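Local coordinates for protein phenylalanine ammonia-lyase (Rhodosporidium toruloides, PDB 1Y2M) that catalyses the non-oxidative deamination of L-phenylalanine and L-tyrosine to trans-cinnamic acid and p-coumaric acid, working as a homotetramer, at residues L195-T200 / A251-E256; I380-V385 / A419-K424; A476-L481 / S521-T526; H527-L532 / S693-I698; Q558-A563 / N623-A628. All coordinates share one frame; numbering follows the deposited sequence.

Overall arrangement
Following the chain from the N terminus, contact 1 closes a loop of 50 residues that contains most of a small three-stranded antiparallel sheet. Contact 2 then pairs the antiparallel helices 368-391 and 416-443, and contact 3 sets helix 468-484 against helix 506-560; these closures come in series. Contact 4 reaches much farther, bringing helix 691-703 back onto the same long helix. It touches contact 3, whose centre is about 12 Å from its own. Contact 5 is nested inside the loop that contact 4 closes and pins the far end of helix 506-560 to helix 619-646, about 85 Å from contact 1, centre to centre.

Contact 1. Residues L195-T200 / A251-E256; sequences LNHGIT and ALFNLE
H197 and F253 meet where helices 185-197 and 246-252 run out. Both helices end in Schellman motifs, with G198 and N254 in the positive-phi positions, and the residues just beyond, I199 and L255, complete the contact. The imidazole and phenyl rings make an oblique pair, planes at 41° and centroids 5.2 Å apart. Their side chains slide past each other in opposite directions, and each sets its CB over a face of the other's ring. H197 CB lies 4.2 Å from the phenyl centroid, a CH-pi contact, while F253 CB stands above the imidazole toward its rim. For F253, chi1 of -64° sets CG anti to its own carbonyl carbon, where it borders H197 CB; in the ring, CD1 is 3.5 Å from H197 ND1.

The rest is apolar. I199 and L255 reach toward each other tip to tip, CD1 to CD1 at 3.6 Å, and I199 CD1 also touches F253 CD2 at 3.9 Å. An alanine at F253 would keep CB over the imidazole, but would probably open a gap beside H197 ND1 and I199 CD1 and let the histidine ring turn more freely. Both I199 and L255 rest on F194 of helix 185-197, and I199 also packs on V233 and V235 of the neighbouring strand. L255 CD1 meets I199 CD1 and also borders the imidazole, and L255 CD2 lies 3.9 Å from H197 CD2.

Contact 2. Residues I380-V385 / A419-K424; sequences IHAHAV and ANTMEK
T421 and A382 bring two antiparallel helices of the central bundle together; the axes of the two segments come within 9.5 Å, at 161°. T421 CB lies 3.7 Å from A382 CB, a close fit between small side chains. Chi1 of 67° puts the threonine OG1 in the crowded position between backbone N and carbonyl carbon, where it bonds to V418 O of its own helix. CG2, anti to the carbonyl carbon, is turned to the facing helix and packs 3.7 Å from V385 CG1.

K424 supplies the polar side. Its chain bends at chi3 and chi4, bringing NZ within 3.8 Å of A382 CB, where it donates to D378 O of its own chain and, at 3.0 Å, to a water. That water bridges the helices: it lies in the plane of the H381 ring at its edge, 2.8 Å from ND1, and donates to N420 OD1 at 2.9 Å. Three side chains from two helices thus share one water, and the nearby lysine would be expected to disfavour a protonated H381.

Across the subunit boundary, H381 NE2 bonds to S377 OG and N420 ND2 to D378 OD2, both of the second subunit. Within the chain, helix 273-303 packs against the pair through L283, which A382 touches, and through A279 and A282, which M422 touches, while helix 506-560 receives A419 and M422.

Contact 3. Residues A476-L481 / S521-T526; sequences AYTSEL and SLLLAT
Y477 lies across L522, L523 and T526 in an antiparallel helix pair of the central bundle that marks the PAL/histidase fold; the axes of the two segments come within 9.5 Å, at 152°. The phenol is the main piece. L522 crosses it at about a right angle and sets CB over the centre of one face, 3.8 Å from the ring centroid, a CH-pi contact. The ring also presses on backbone, with CD2 only 3.6 Å from L523 CA.

T526 OG1 sits at the ring edge, in plane, 3.6 Å from Y477 CE2. Chi1 of -66° turns this hydroxyl anti to its own carbonyl carbon and beside its backbone N, and it donates back to L522 O at 2.9 Å, tilted 29° from the carbonyl plane. T526 N reaches the same oxygen from the opposite face, so two donors grip L522 O. A water, also in the ring plane, lies 2.6 Å from Y477 OH and donates to T526 OG1, linking the tyrosine's polar end to the facing helix.

On the other flank, L523 CD2 lies 3.5 Å from T478 OG1, whose hydrogen bond goes to A474 O. Helix 468-484 also carries K468, which binds cinnamate; the side chain of K468 is about 11 Å from the side chain of T526.

E480 makes salt bridges to R206, R511 and R512 of the third subunit. Helix 691-703 covers L522 and T526 through Y699 and V695, helix 416-443 meets T478 through F437, and helix 273-303 backs L524.

Contact 4. Residues H527-L532 / S693-I698; sequences HLYCVL and SNVSKI
Y529 and I698 carry most of this buried contact, which lays helix 691-703, near the C terminus, across the long helix 506-560; the axes of the two segments come within 9.7 Å, at 114°. I698 stretches out, its chi2 of 180° carrying CD1 onto the tyrosine backbone, 3.9 Å from Y529 CA. Its other branch goes elsewhere: CG2 packs 3.7 Å from L528 CD2. The phenol ring leans on the preceding turn of the 693-698 helix. Chi1 of 175° sets Y529 CG anti to the backbone N, and there it meets V695 CG2 at 3.8 Å, the two side chains crossing at about a right angle. N694 CB comes within 4.0 Å of Y529 CE1, farther along the ring. Across the two segments the contact is apolar throughout.

Farther out, Y529 OH hydrogen-bonds to H466 NE2, which ties down the far end of the ring, and V675 and R678 pack against it. The tyrosine side chain is about 11 Å from that of K468, a cinnamate-binding residue. V695 rests on V142 of the third subunit, and S696 OG bonds to L143 N of that subunit, so helix 691-703 is held from outside the chain as well. V669 of helix 662-672 touches I698 and L532, L296 of helix 273-303 touches L528, and helix 416-443 touches C530 at L440 and V531 at M443.

Contact 5. Residues Q558-A563 / N623-A628; sequences QHFGSA and NAWKVA
The rings of H559, F560 and W625 form an aromatic cluster. Over one face of the H559 imidazole lies W625 CA, 3.8 Å from the ring centroid in a CH-pi contact, and the indole turns its edge to the same ring in an offset edge-to-face pair, planes at 70°. On the tryptophan side, H559 CG sits at the edge, in plane. One indole face is taken by F560: the two side chains cross at about a right angle, CZ standing 3.3 Å from W625 CG with CE2 beside it, and the ring planes are oblique at 47°. H559 CB in turn lies over the phenyl face toward its rim, and A628 CB comes within 4.0 Å of H559 NE2. For W625, chi1 of 170° sets CG anti to the backbone N, where F560 CZ meets it. An alanine at W625 would keep CA and CB, but would probably leave F560 CE2 without its support and open a gap beside H559.

The contact joins the end region of helix 506-560 to helix 619-646, far from the centre of the chain. Helix 593-611 packs alongside, with F601 edge-to-face with W625 and V608 against W625 and F560.

Contact 1. Residues L195-T200 / A251-E256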
# COMPACT_ATOMS: atom_id res chain seq x y z
N LEU B 195 15.66 19.91 -30.15
CA LEU B 195 15.71 18.48 -30.43
C LEU B 195 16.79 18.13 -31.47
O LEU B 195 17.55 17.20 -31.29
CB LEU B 195 14.33 17.95 -30.91
CG LEU B 195 13.27 17.84 -29.77
CD1 LEU B 195 11.87 17.80 -30.35
CD2 LEU B 195 13.52 16.64 -28.90
N ASN B 196 16.80 18.86 -32.57
CA ASN B 196 17.58 18.47 -33.73
C ASN B 196 19.04 18.78 -33.55
O ASN B 196 19.86 18.21 -34.24
CB ASN B 196 17.02 19.09 -34.99
CG ASN B 196 15.61 18.61 -35.29
OD1 ASN B 196 15.24 17.51 -34.88
ND2 ASN B 196 14.83 19.41 -36.00
N HIS B 197 19.35 19.68 -32.62
CA HIS B 197 20.74 19.99 -32.25
C HIS B 197 21.16 19.32 -30.93
O HIS B 197 22.26 19.54 -30.46
CB HIS B 197 20.93 21.50 -32.15
CG HIS B 197 20.81 22.21 -33.46
ND1 HIS B 197 21.71 22.01 -34.48
CD2 HIS B 197 19.89 23.08 -33.94
CE1 HIS B 197 21.36 22.75 -35.52
NE2 HIS B 197 20.25 23.40 -35.22
N GLY B 198 20.31 18.46 -30.35
CA GLY B 198 20.67 17.72 -29.17
C GLY B 198 20.92 18.59 -27.96
O GLY B 198 21.82 18.29 -27.12
N ILE B 199 20.12 19.65 -27.83
CA ILE B 199 20.15 20.52 -26.63
C ILE B 199 18.99 20.07 -25.75
O ILE B 199 17.85 20.12 -26.19
CB ILE B 199 19.96 21.98 -27.01
CG1 ILE B 199 21.07 22.44 -27.96
CG2 ILE B 199 19.94 22.81 -25.73
CD1 ILE B 199 20.80 23.79 -28.55
N THR B 200 19.27 19.60 -24.54
CA THR B 200 18.24 19.02 -23.68
C THR B 200 18.29 19.74 -22.33
O THR B 200 19.32 19.72 -21.63
CB THR B 200 18.42 17.51 -23.43
OG1 THR B 200 18.60 16.79 -24.65
CG2 THR B 200 17.19 16.95 -22.75
N ALA B 251 24.08 29.80 -28.61
CA ALA B 251 25.06 30.56 -29.40
C ALA B 251 25.97 29.61 -30.19
O ALA B 251 26.35 29.91 -31.32
CB ALA B 251 25.88 31.45 -28.52
N LEU B 252 26.34 28.47 -29.59
CA LEU B 252 27.08 27.41 -30.31
C LEU B 252 26.36 26.97 -31.57
O LEU B 252 26.99 26.65 -32.59
CB LEU B 252 27.28 26.17 -29.42
CG LEU B 252 28.27 26.25 -28.26
CD1 LEU B 252 28.25 24.91 -27.50
CD2 LEU B 252 29.66 26.58 -28.75
N PHE B 253 25.04 26.94 -31.52
CA PHE B 253 24.26 26.46 -32.65
C PHE B 253 23.61 27.56 -33.46
O PHE B 253 22.84 27.27 -34.35
CB PHE B 253 23.25 25.40 -32.13
CG PHE B 253 23.94 24.18 -31.57
CD1 PHE B 253 24.33 23.17 -32.40
CD2 PHE B 253 24.32 24.13 -30.25
CE1 PHE B 253 25.01 22.10 -31.93
CE2 PHE B 253 25.00 23.05 -29.76
CZ PHE B 253 25.35 22.03 -30.60
N ASN B 254 23.99 28.82 -33.22
CA ASN B 254 23.35 30.03 -33.78
C ASN B 254 21.81 30.05 -33.70
O ASN B 254 21.12 30.54 -34.61
CB ASN B 254 23.84 30.39 -35.21
CG ASN B 254 23.63 31.92 -35.55
OD1 ASN B 254 23.64 32.79 -34.65
ND2 ASN B 254 23.42 32.23 -36.84
N LEU B 255 21.28 29.60 -32.57
CA LEU B 255 19.86 29.62 -32.32
C LEU B 255 19.51 30.88 -31.55
O LEU B 255 20.26 31.29 -30.66
CB LEU B 255 19.46 28.39 -31.49
CG LEU B 255 19.81 27.03 -32.08
CD1 LEU B 255 19.40 25.91 -31.12
CD2 LEU B 255 19.13 26.86 -33.44
N GLU B 256 18.37 31.48 -31.87
CA GLU B 256 17.92 32.68 -31.20
C GLU B 256 16.93 32.37 -30.09
O GLU B 256 15.95 31.70 -30.34
CB GLU B 256 17.23 33.59 -32.20
CG GLU B 256 16.66 34.84 -31.56
CD GLU B 256 16.33 35.92 -32.56
OE1 GLU B 256 16.92 35.89 -33.66
OE2 GLU B 256 15.49 36.78 -32.24

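Contact 2. Residues I380-V385 / A419-K424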
# COMPACT_ATOMS: atom_id res chain seq x y z
N ILE B 380 -2.51 -3.16 -23.55
CA ILE B 380 -3.13 -2.72 -24.81
C ILE B 380 -4.10 -1.51 -24.63
O ILE B 380 -4.16 -0.57 -25.45
CB ILE B 380 -3.85 -3.91 -25.45
CG1 ILE B 380 -2.82 -4.99 -25.80
CG2 ILE B 380 -4.70 -3.50 -26.68
CD1 ILE B 380 -3.47 -6.27 -26.32
N HIS B 381 -4.85 -1.55 -23.54
CA HIS B 381 -5.70 -0.40 -23.18
C HIS B 381 -4.86 0.86 -22.94
O HIS B 381 -5.11 1.94 -23.54
CB HIS B 381 -6.50 -0.75 -21.92
CG HIS B 381 -7.52 0.28 -21.55
ND1 HIS B 381 -7.20 1.41 -20.82
CD2 HIS B 381 -8.86 0.32 -21.75
CE1 HIS B 381 -8.31 2.11 -20.61
NE2 HIS B 381 -9.32 1.48 -21.16
N ALA B 382 -3.82 0.72 -22.14
CA ALA B 382 -2.94 1.84 -21.89
C ALA B 382 -2.37 2.41 -23.19
O ALA B 382 -2.25 3.64 -23.36
CB ALA B 382 -1.82 1.44 -21.00
N HIS B 383 -2.03 1.52 -24.12
CA HIS B 383 -1.49 1.97 -25.40
C HIS B 383 -2.56 2.85 -26.10
O HIS B 383 -2.25 3.90 -26.72
CB HIS B 383 -1.19 0.75 -26.30
CG HIS B 383 -0.18 1.06 -27.34
ND1 HIS B 383 1.16 0.80 -27.15
CD2 HIS B 383 -0.29 1.63 -28.56
CE1 HIS B 383 1.82 1.18 -28.23
NE2 HIS B 383 0.96 1.69 -29.09
N ALA B 384 -3.82 2.43 -26.08
CA ALA B 384 -4.85 3.24 -26.72
C ALA B 384 -4.96 4.61 -26.05
O ALA B 384 -5.06 5.63 -26.73
CB ALA B 384 -6.15 2.53 -26.67
N VAL B 385 -4.91 4.63 -24.72
CA VAL B 385 -5.03 5.90 -23.96
C VAL B 385 -3.85 6.84 -24.29
O VAL B 385 -4.02 8.05 -24.60
CB VAL B 385 -5.16 5.61 -22.45
CG1 VAL B 385 -5.09 6.88 -21.66
CG2 VAL B 385 -6.40 4.81 -22.17
N ALA B 419 -1.84 9.02 -15.59
CA ALA B 419 -1.58 8.40 -14.31
C ALA B 419 -2.24 7.02 -14.31
O ALA B 419 -1.62 6.03 -13.84
CB ALA B 419 -2.16 9.22 -13.22
N ASN B 420 -3.45 6.96 -14.88
CA ASN B 420 -4.19 5.69 -14.99
C ASN B 420 -3.38 4.60 -15.65
O ASN B 420 -3.29 3.47 -15.14
CB ASN B 420 -5.51 5.95 -15.78
CG ASN B 420 -6.34 4.65 -16.10
OD1 ASN B 420 -6.25 4.10 -17.23
ND2 ASN B 420 -7.21 4.25 -15.17
N THR B 421 -2.75 4.93 -16.76
CA THR B 421 -1.97 3.93 -17.47
C THR B 421 -0.82 3.43 -16.62
O THR B 421 -0.42 2.25 -16.66
CB THR B 421 -1.42 4.42 -18.83
OG1 THR B 421 -0.43 5.45 -18.67
CG2 THR B 421 -2.57 4.96 -19.69
N MSE B 422 -0.24 4.36 -15.89
CA MSE B 422 0.98 4.01 -15.09
C MSE B 422 0.65 3.16 -13.86
O MSE B 422 1.39 2.24 -13.50
CB MSE B 422 1.69 5.27 -14.72
CG MSE B 422 2.33 5.95 -15.91
SE MSE B 422 3.73 4.82 -16.78
CE MSE B 422 2.74 3.94 -18.25
N GLU B 423 -0.46 3.47 -13.19
CA GLU B 423 -0.89 2.70 -12.00
C GLU B 423 -1.10 1.25 -12.46
O GLU B 423 -0.55 0.32 -11.84
CB GLU B 423 -2.16 3.27 -11.39
CG GLU B 423 -2.08 4.70 -10.89
CD GLU B 423 -1.32 4.89 -9.58
OE1 GLU B 423 -2.00 4.99 -8.56
OE2 GLU B 423 -0.10 5.03 -9.59
N LYS B 424 -1.89 1.07 -13.53
CA LYS B 424 -2.22 -0.27 -14.03
C LYS B 424 -0.99 -1.02 -14.52
O LYS B 424 -0.80 -2.23 -14.28
CB LYS B 424 -3.25 -0.23 -15.18
CG LYS B 424 -4.58 0.42 -14.84
CD LYS B 424 -5.36 0.91 -16.13
CE LYS B 424 -5.15 -0.03 -17.31
NZ LYS B 424 -3.86 0.04 -18.12
O HOH W 1 -5.14 2.52 -19.34

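Contact 3. Residues A476-L481 / S521-T526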
# COMPACT_ATOMS: atom_id res chain seq x y z
N ALA B 476 14.24 -11.30 -4.14
CA ALA B 476 14.43 -9.90 -3.74
C ALA B 476 13.77 -8.95 -4.76
O ALA B 476 13.15 -7.93 -4.43
CB ALA B 476 15.90 -9.60 -3.64
N TYR B 477 13.97 -9.24 -6.05
CA TYR B 477 13.43 -8.36 -7.09
C TYR B 477 11.91 -8.40 -7.03
O TYR B 477 11.24 -7.37 -7.18
CB TYR B 477 13.94 -8.78 -8.46
CG TYR B 477 15.43 -8.82 -8.64
CD1 TYR B 477 16.30 -7.92 -8.01
CD2 TYR B 477 16.00 -9.81 -9.47
CE1 TYR B 477 17.71 -8.00 -8.23
CE2 TYR B 477 17.43 -9.89 -9.70
CZ TYR B 477 18.27 -8.99 -9.05
OH TYR B 477 19.63 -9.07 -9.27
N THR B 478 11.37 -9.60 -6.81
CA THR B 478 9.94 -9.79 -6.77
C THR B 478 9.35 -9.01 -5.58
O THR B 478 8.33 -8.31 -5.71
CB THR B 478 9.61 -11.29 -6.74
OG1 THR B 478 10.18 -11.89 -7.90
CG2 THR B 478 8.16 -11.54 -6.73
N SER B 479 9.99 -9.08 -4.41
CA SER B 479 9.50 -8.33 -3.25
C SER B 479 9.47 -6.85 -3.57
O SER B 479 8.50 -6.15 -3.29
CB SER B 479 10.42 -8.52 -2.06
OG SER B 479 10.46 -9.88 -1.63
N GLU B 480 10.55 -6.36 -4.18
CA GLU B 480 10.65 -4.93 -4.52
C GLU B 480 9.55 -4.48 -5.49
O GLU B 480 8.91 -3.45 -5.27
CB GLU B 480 12.03 -4.59 -5.05
CG GLU B 480 12.18 -3.11 -5.26
CD GLU B 480 13.64 -2.67 -5.47
OE1 GLU B 480 14.57 -3.46 -5.12
OE2 GLU B 480 13.85 -1.54 -6.02
N LEU B 481 9.26 -5.33 -6.48
CA LEU B 481 8.12 -5.07 -7.36
C LEU B 481 6.80 -4.96 -6.62
O LEU B 481 5.95 -4.13 -6.98
CB LEU B 481 8.01 -6.14 -8.44
CG LEU B 481 9.09 -6.06 -9.52
CD1 LEU B 481 9.16 -7.40 -10.34
CD2 LEU B 481 8.88 -4.86 -10.43
N SER B 521 13.39 -6.01 -15.28
CA SER B 521 14.46 -6.36 -16.23
C SER B 521 15.55 -7.15 -15.52
O SER B 521 16.14 -8.06 -16.10
CB SER B 521 15.04 -5.12 -16.86
OG SER B 521 14.05 -4.39 -17.61
N LEU B 522 15.83 -6.80 -14.28
CA LEU B 522 16.84 -7.57 -13.51
C LEU B 522 16.34 -9.00 -13.30
O LEU B 522 17.10 -9.96 -13.44
CB LEU B 522 17.04 -6.94 -12.12
CG LEU B 522 17.73 -5.57 -12.07
CD1 LEU B 522 17.62 -4.91 -10.71
CD2 LEU B 522 19.18 -5.71 -12.47
N LEU B 523 15.07 -9.13 -12.92
CA LEU B 523 14.47 -10.44 -12.69
C LEU B 523 14.45 -11.27 -13.96
O LEU B 523 14.77 -12.48 -13.94
CB LEU B 523 13.06 -10.26 -12.11
CG LEU B 523 12.27 -11.51 -11.83
CD1 LEU B 523 12.96 -12.49 -11.00
CD2 LEU B 523 10.83 -11.15 -11.30
N LEU B 524 13.99 -10.67 -15.06
CA LEU B 524 13.86 -11.45 -16.29
C LEU B 524 15.26 -11.79 -16.88
O LEU B 524 15.44 -12.86 -17.48
CB LEU B 524 12.95 -10.77 -17.31
CG LEU B 524 11.52 -10.65 -16.81
CD1 LEU B 524 10.65 -10.24 -17.99
CD2 LEU B 524 10.94 -11.90 -16.16
N ALA B 525 16.24 -10.90 -16.69
CA ALA B 525 17.65 -11.21 -17.10
C ALA B 525 18.14 -12.44 -16.30
O ALA B 525 18.80 -13.31 -16.81
CB ALA B 525 18.54 -10.06 -16.90
N THR B 526 17.86 -12.43 -15.01
CA THR B 526 18.20 -13.56 -14.13
C THR B 526 17.55 -14.88 -14.59
O THR B 526 18.18 -15.95 -14.67
CB THR B 526 17.79 -13.19 -12.69
OG1 THR B 526 18.61 -12.10 -12.26
CG2 THR B 526 17.90 -14.33 -11.70
O HOH W 2 20.71 -11.06 -10.51

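Contact 4. Residues H527-L532 / S693-I698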
# COMPACT_ATOMS: atom_id res chain seq x y z
N HIS B 527 16.26 -14.83 -14.83
CA HIS B 527 15.54 -16.01 -15.30
C HIS B 527 16.14 -16.50 -16.61
O HIS B 527 16.31 -17.71 -16.83
CB HIS B 527 14.05 -15.63 -15.40
CG HIS B 527 13.11 -16.78 -15.70
ND1 HIS B 527 11.74 -16.62 -15.78
CD2 HIS B 527 13.35 -18.10 -15.93
CE1 HIS B 527 11.19 -17.80 -16.05
NE2 HIS B 527 12.14 -18.70 -16.16
N LEU B 528 16.35 -15.60 -17.56
CA LEU B 528 16.95 -16.01 -18.84
C LEU B 528 18.32 -16.65 -18.65
O LEU B 528 18.60 -17.70 -19.24
CB LEU B 528 17.06 -14.80 -19.77
CG LEU B 528 17.55 -15.00 -21.20
CD1 LEU B 528 16.84 -16.17 -21.88
CD2 LEU B 528 17.33 -13.70 -22.01
N TYR B 529 19.15 -16.06 -17.79
CA TYR B 529 20.45 -16.68 -17.47
C TYR B 529 20.24 -18.12 -17.03
O TYR B 529 20.90 -19.05 -17.52
CB TYR B 529 21.18 -15.87 -16.41
CG TYR B 529 22.45 -16.54 -15.96
CD1 TYR B 529 23.67 -16.26 -16.58
CD2 TYR B 529 22.43 -17.46 -14.94
CE1 TYR B 529 24.82 -16.90 -16.18
CE2 TYR B 529 23.60 -18.12 -14.56
CZ TYR B 529 24.77 -17.84 -15.17
OH TYR B 529 25.92 -18.51 -14.75
N CYS B 530 19.32 -18.30 -16.08
CA CYS B 530 19.11 -19.64 -15.47
C CYS B 530 18.51 -20.66 -16.44
O CYS B 530 18.97 -21.82 -16.52
CB CYS B 530 18.30 -19.57 -14.23
SG CYS B 530 19.02 -18.66 -12.87
N VAL B 531 17.48 -20.24 -17.18
CA VAL B 531 16.80 -21.19 -18.08
C VAL B 531 17.76 -21.71 -19.12
O VAL B 531 17.66 -22.84 -19.56
CB VAL B 531 15.47 -20.59 -18.68
CG1 VAL B 531 15.79 -19.65 -19.86
CG2 VAL B 531 14.51 -21.70 -19.11
N LEU B 532 18.70 -20.88 -19.58
CA LEU B 532 19.64 -21.34 -20.60
C LEU B 532 20.60 -22.40 -20.02
O LEU B 532 20.89 -23.39 -20.68
CB LEU B 532 20.46 -20.17 -21.16
CG LEU B 532 19.60 -19.12 -21.82
CD1 LEU B 532 20.43 -17.91 -22.12
CD2 LEU B 532 18.86 -19.65 -23.09
N SER B 693 28.33 -10.69 -13.50
CA SER B 693 28.88 -10.04 -14.69
C SER B 693 28.17 -10.53 -15.93
O SER B 693 27.88 -9.76 -16.82
CB SER B 693 30.38 -10.27 -14.81
OG SER B 693 31.10 -9.52 -13.82
N ASN B 694 27.83 -11.82 -15.95
CA ASN B 694 27.10 -12.41 -17.09
C ASN B 694 25.62 -11.99 -17.12
O ASN B 694 25.09 -11.60 -18.18
CB ASN B 694 27.30 -13.94 -17.14
CG ASN B 694 28.76 -14.29 -17.43
OD1 ASN B 694 29.42 -15.04 -16.71
ND2 ASN B 694 29.28 -13.70 -18.48
N VAL B 695 24.93 -12.09 -15.98
CA VAL B 695 23.56 -11.61 -15.91
C VAL B 695 23.49 -10.12 -16.34
O VAL B 695 22.57 -9.67 -17.08
CB VAL B 695 22.94 -11.81 -14.50
CG1 VAL B 695 21.54 -11.22 -14.42
CG2 VAL B 695 22.93 -13.29 -14.15
N SER B 696 24.47 -9.33 -15.90
CA SER B 696 24.55 -7.93 -16.29
C SER B 696 24.50 -7.71 -17.80
O SER B 696 23.87 -6.75 -18.27
CB SER B 696 25.74 -7.26 -15.66
OG SER B 696 25.63 -7.33 -14.23
N LYS B 697 25.20 -8.54 -18.55
CA LYS B 697 25.19 -8.42 -20.00
C LYS B 697 23.80 -8.66 -20.57
O LYS B 697 23.42 -7.98 -21.53
CB LYS B 697 26.18 -9.41 -20.60
CG LYS B 697 27.59 -8.97 -20.37
CD LYS B 697 28.62 -9.89 -20.97
CE LYS B 697 30.03 -9.23 -20.85
NZ LYS B 697 30.02 -7.78 -21.23
N ILE B 698 23.03 -9.56 -19.97
CA ILE B 698 21.65 -9.82 -20.40
C ILE B 698 20.78 -8.60 -20.09
O ILE B 698 20.01 -8.11 -20.93
CB ILE B 698 21.10 -11.11 -19.81
CG1 ILE B 698 22.02 -12.30 -20.19
CG2 ILE B 698 19.68 -11.35 -20.29
CD1 ILE B 698 21.59 -13.65 -19.68

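Contact 5. Residues Q558-A563 / N623-A628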
# COMPACT_ATOMS: atom_id res chain seq x y z
N GLN B 558 24.88 -59.15 -20.86
CA GLN B 558 26.17 -59.68 -20.51
C GLN B 558 26.13 -60.41 -19.17
O GLN B 558 26.69 -61.51 -19.05
CB GLN B 558 27.19 -58.57 -20.47
CG GLN B 558 28.59 -59.01 -20.09
CD GLN B 558 29.58 -57.85 -19.98
OE1 GLN B 558 29.19 -56.67 -19.91
NE2 GLN B 558 30.88 -58.18 -19.95
N HIS B 559 25.46 -59.82 -18.18
CA HIS B 559 25.50 -60.37 -16.82
C HIS B 559 24.49 -61.46 -16.59
O HIS B 559 24.78 -62.44 -15.91
CB HIS B 559 25.39 -59.24 -15.77
CG HIS B 559 26.63 -58.42 -15.67
ND1 HIS B 559 27.62 -58.67 -14.75
CD2 HIS B 559 27.11 -57.43 -16.47
CE1 HIS B 559 28.61 -57.83 -14.93
NE2 HIS B 559 28.33 -57.06 -15.97
N PHE B 560 23.29 -61.29 -17.14
CA PHE B 560 22.16 -62.12 -16.81
C PHE B 560 21.60 -62.92 -17.97
O PHE B 560 20.75 -63.77 -17.75
CB PHE B 560 21.03 -61.25 -16.29
CG PHE B 560 21.42 -60.33 -15.14
CD1 PHE B 560 22.31 -60.74 -14.14
CD2 PHE B 560 20.88 -59.06 -15.06
CE1 PHE B 560 22.63 -59.88 -13.08
CE2 PHE B 560 21.20 -58.23 -14.02
CZ PHE B 560 22.05 -58.65 -13.03
N GLY B 561 22.08 -62.68 -19.19
CA GLY B 561 21.48 -63.32 -20.34
C GLY B 561 21.41 -64.84 -20.23
O GLY B 561 20.40 -65.47 -20.55
N SER B 562 22.48 -65.46 -19.75
CA SER B 562 22.48 -66.92 -19.71
C SER B 562 21.52 -67.44 -18.66
O SER B 562 20.81 -68.40 -18.88
CB SER B 562 23.90 -67.49 -19.53
OG SER B 562 24.58 -66.87 -18.48
N ALA B 563 21.44 -66.77 -17.52
CA ALA B 563 20.48 -67.15 -16.49
C ALA B 563 19.02 -66.95 -16.95
O ALA B 563 18.12 -67.57 -16.38
CB ALA B 563 20.77 -66.39 -15.21
N ASN B 623 25.53 -58.33 -7.63
CA ASN B 623 26.29 -57.16 -7.14
C ASN B 623 27.31 -56.70 -8.18
O ASN B 623 27.57 -55.50 -8.35
CB ASN B 623 26.97 -57.50 -5.82
CG ASN B 623 27.55 -56.27 -5.10
OD1 ASN B 623 26.88 -55.27 -4.91
ND2 ASN B 623 28.80 -56.38 -4.66
N ALA B 624 27.90 -57.66 -8.88
CA ALA B 624 28.87 -57.36 -9.96
C ALA B 624 28.26 -56.55 -11.08
O ALA B 624 28.87 -55.61 -11.58
CB ALA B 624 29.46 -58.63 -10.49
N TRP B 625 27.05 -56.94 -11.49
CA TRP B 625 26.29 -56.17 -12.46
C TRP B 625 26.07 -54.74 -11.96
O TRP B 625 26.35 -53.75 -12.66
CB TRP B 625 24.96 -56.86 -12.71
CG TRP B 625 24.04 -56.03 -13.48
CD1 TRP B 625 24.07 -55.80 -14.83
CD2 TRP B 625 22.95 -55.26 -12.97
NE1 TRP B 625 23.06 -54.95 -15.19
CE2 TRP B 625 22.36 -54.59 -14.06
CE3 TRP B 625 22.43 -55.03 -11.68
CZ2 TRP B 625 21.26 -53.76 -13.92
CZ3 TRP B 625 21.32 -54.22 -11.56
CH2 TRP B 625 20.76 -53.59 -12.66
N LYS B 626 25.59 -54.62 -10.72
CA LYS B 626 25.36 -53.33 -10.09
C LYS B 626 26.60 -52.41 -10.15
O LYS B 626 26.53 -51.24 -10.49
CB LYS B 626 24.91 -53.57 -8.63
CG LYS B 626 24.69 -52.30 -7.81
CD LYS B 626 25.96 -51.80 -7.13
CE LYS B 626 25.66 -50.72 -6.10
NZ LYS B 626 26.85 -50.38 -5.26
N VAL B 627 27.74 -52.97 -9.78
CA VAL B 627 28.97 -52.19 -9.75
C VAL B 627 29.39 -51.81 -11.19
O VAL B 627 29.72 -50.64 -11.48
CB VAL B 627 30.08 -52.94 -8.99
CG1 VAL B 627 31.40 -52.22 -9.17
CG2 VAL B 627 29.73 -53.01 -7.50
N ALA B 628 29.35 -52.78 -12.10
CA ALA B 628 29.75 -52.48 -13.49
C ALA B 628 28.80 -51.46 -14.09
O ALA B 628 29.21 -50.55 -14.81
CB ALA B 628 29.75 -53.73 -14.32